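Local coordinates for anthranilate phosphoribosyltransferase (Thermus thermophilus, PDB 1V8G), which catalyses the transfer of the phosphoribosyl group of PRPP to anthranilate, the second step of tryptophan biosynthesis from chorismate, at residues Tyr188-Phe193 / Gly212-Gly217. Residues are numbered along the deposited sequence; the frame is centred on the assembly and turned at random.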
loop_
_atom_site.group_PDB
_atom_site.type_symbol
_atom_site.label_atom_id
_atom_site.label_comp_id
_atom_site.label_asym_id
_atom_site.label_seq_id
_atom_site.Cartn_x
_atom_site.Cartn_y
_atom_site.Cartn_z
ATOM N N TYR A 188 -19.528 10.966 -23.089
ATOM C CA TYR A 188 -19.552 9.661 -22.433
ATOM C C TYR A 188 -20.834 9.193 -21.779
ATOM O O TYR A 188 -21.681 9.978 -21.365
ATOM C CB TYR A 188 -18.487 9.597 -21.313
ATOM C CG TYR A 188 -17.051 9.700 -21.759
ATOM C CD1 TYR A 188 -16.503 10.926 -22.138
ATOM C CD2 TYR A 188 -16.250 8.557 -21.861
ATOM C CE1 TYR A 188 -15.195 11.010 -22.619
ATOM C CE2 TYR A 188 -14.942 8.631 -22.342
ATOM C CZ TYR A 188 -14.426 9.860 -22.721
ATOM O OH TYR A 188 -13.156 9.938 -23.234
ATOM N N VAL A 189 -20.921 7.872 -21.682
ATOM C CA VAL A 189 -21.958 7.163 -20.953
ATOM C C VAL A 189 -20.975 6.235 -20.246
ATOM O O VAL A 189 -20.623 5.181 -20.772
ATOM C CB VAL A 189 -22.894 6.330 -21.842
ATOM C CG1 VAL A 189 -23.846 5.540 -20.948
ATOM C CG2 VAL A 189 -23.683 7.244 -22.781
ATOM N N LEU A 190 -20.492 6.667 -19.081
ATOM C CA LEU A 190 -19.490 5.918 -18.316
ATOM C C LEU A 190 -20.066 5.173 -17.110
ATOM O O LEU A 190 -20.624 5.779 -16.197
ATOM C CB LEU A 190 -18.382 6.887 -17.873
ATOM C CG LEU A 190 -17.036 6.369 -17.368
ATOM C CD1 LEU A 190 -16.023 7.523 -17.347
ATOM C CD2 LEU A 190 -17.195 5.768 -15.984
ATOM N N GLY A 191 -19.938 3.850 -17.119
ATOM C CA GLY A 191 -20.462 3.058 -16.015
ATOM C C GLY A 191 -19.437 2.749 -14.932
ATOM O O GLY A 191 -18.277 2.459 -15.225
ATOM N N VAL A 192 -19.873 2.815 -13.677
ATOM C CA VAL A 192 -19.013 2.529 -12.531
ATOM C C VAL A 192 -19.558 1.312 -11.768
ATOM O O VAL A 192 -20.760 1.052 -11.779
ATOM C CB VAL A 192 -18.937 3.745 -11.592
ATOM C CG1 VAL A 192 -18.287 4.910 -12.322
ATOM C CG2 VAL A 192 -20.334 4.131 -11.122
ATOM N N PHE A 193 -18.675 0.566 -11.110
ATOM C CA PHE A 193 -19.098 -0.632 -10.385
ATOM C C PHE A 193 -19.901 -0.386 -9.111
ATOM O O PHE A 193 -20.669 -1.247 -8.689
ATOM C CB PHE A 193 -17.882 -1.519 -10.085
ATOM C CG PHE A 193 -16.825 -0.851 -9.251
ATOM C CD1 PHE A 193 -16.953 -0.780 -7.869
ATOM C CD2 PHE A 193 -15.701 -0.292 -9.853
ATOM C CE1 PHE A 193 -15.975 -0.159 -7.093
ATOM C CE2 PHE A 193 -14.715 0.333 -9.092
ATOM C CZ PHE A 193 -14.851 0.400 -7.706
ATOM N N GLY A 212 -21.366 14.380 -20.605
ATOM C CA GLY A 212 -22.073 13.113 -20.647
ATOM C C GLY A 212 -22.602 12.604 -19.328
ATOM O O GLY A 212 -22.779 13.371 -18.387
ATOM N N LEU A 213 -22.869 11.303 -19.264
ATOM C CA LEU A 213 -23.395 10.724 -18.042
ATOM C C LEU A 213 -22.508 9.633 -17.478
ATOM O O LEU A 213 -21.816 8.918 -18.215
ATOM C CB LEU A 213 -24.781 10.108 -18.268
ATOM C CG LEU A 213 -25.752 10.628 -19.330
ATOM C CD1 LEU A 213 -27.112 10.004 -19.049
ATOM C CD2 LEU A 213 -25.845 12.142 -19.322
ATOM N N VAL A 214 -22.548 9.513 -16.155
ATOM C CA VAL A 214 -21.825 8.472 -15.446
ATOM C C VAL A 214 -22.995 7.690 -14.880
ATOM O O VAL A 214 -23.880 8.262 -14.244
ATOM C CB VAL A 214 -20.966 9.035 -14.322
ATOM C CG1 VAL A 214 -20.325 7.890 -13.553
ATOM C CG2 VAL A 214 -19.901 9.957 -14.906
ATOM N N VAL A 215 -23.006 6.386 -15.102
ATOM C CA VAL A 215 -24.143 5.584 -14.677
ATOM C C VAL A 215 -23.835 4.362 -13.844
ATOM O O VAL A 215 -22.708 3.877 -13.824
ATOM C CB VAL A 215 -24.929 5.108 -15.918
ATOM C CG1 VAL A 215 -25.336 6.308 -16.765
ATOM C CG2 VAL A 215 -24.058 4.175 -16.746
ATOM N N HIS A 216 -24.867 3.878 -13.159
ATOM C CA HIS A 216 -24.787 2.672 -12.341
ATOM C C HIS A 216 -26.164 2.016 -12.296
ATOM O O HIS A 216 -27.151 2.648 -11.902
ATOM C CB HIS A 216 -24.348 2.977 -10.915
ATOM C CG HIS A 216 -24.251 1.754 -10.060
ATOM N ND1 HIS A 216 -23.317 0.765 -10.283
ATOM C CD2 HIS A 216 -25.007 1.328 -9.021
ATOM C CE1 HIS A 216 -23.503 -0.217 -9.420
ATOM N NE2 HIS A 216 -24.521 0.100 -8.643
ATOM N N GLY A 217 -26.227 0.749 -12.695
ATOM C CA GLY A 217 -27.499 0.049 -12.698
ATOM C C GLY A 217 -27.575 -1.199 -11.839
ATOM O O GLY A 217 -27.067 -2.255 -12.227
#
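Leu190 ties its strand to 213-217 through both its backbone N and its backbone O: the N donates to Leu213 O at 2.8 Å, and the O accepts from Val215 N at 2.7 Å. Leu213 N to Tyr188 O and Val192 N to Val215 O extend this parallel ladder, the latter running almost straight down the carbonyl bond. Beta-branched valines suit these extended backbones, and the closest contact between side chains is Val192 CG1 to Val214 CG1, 3.8 Å. The two cross at about a right angle, with Leu198 and Leu205 of helix 198-207 packing on Val192 and Val214 respectively. On the face of Val189 and Val215, Val189 CG1 and Val215 CG2 touch more loosely, at 4.4 Å; apolar Val189 and Leu213 suit the cover of helix 278-294. Gly212 suits its corner because at phi 130° and psi -160° a side chain would run into the preceding carbonyl O, and also into Tyr188 O. Beyond the end of strand 187-191, the imidazole of His216 supplies an N-H for the next carbonyl: ND1 donates to Val192 O at 3.0 Å. This oxygen lies at the ring edge, about 15° out of the imidazole plane, which helps to set the ring's rotation and implies a proton on ND1. The looser end is at partly exposed Phe193, whose CB points away from 212-217 and whose aromatic ring suits its neighbours, meeting Trp197 and making a cation-pi contact with Arg170. Gly191 and Phe193 lie close to Gly78 and Asp82, predicted to bind anthranilate and PRPP respectively. The two strands, joined through helix 198-207, form a beta-alpha-beta crossover in the alpha/beta domain's central sheet.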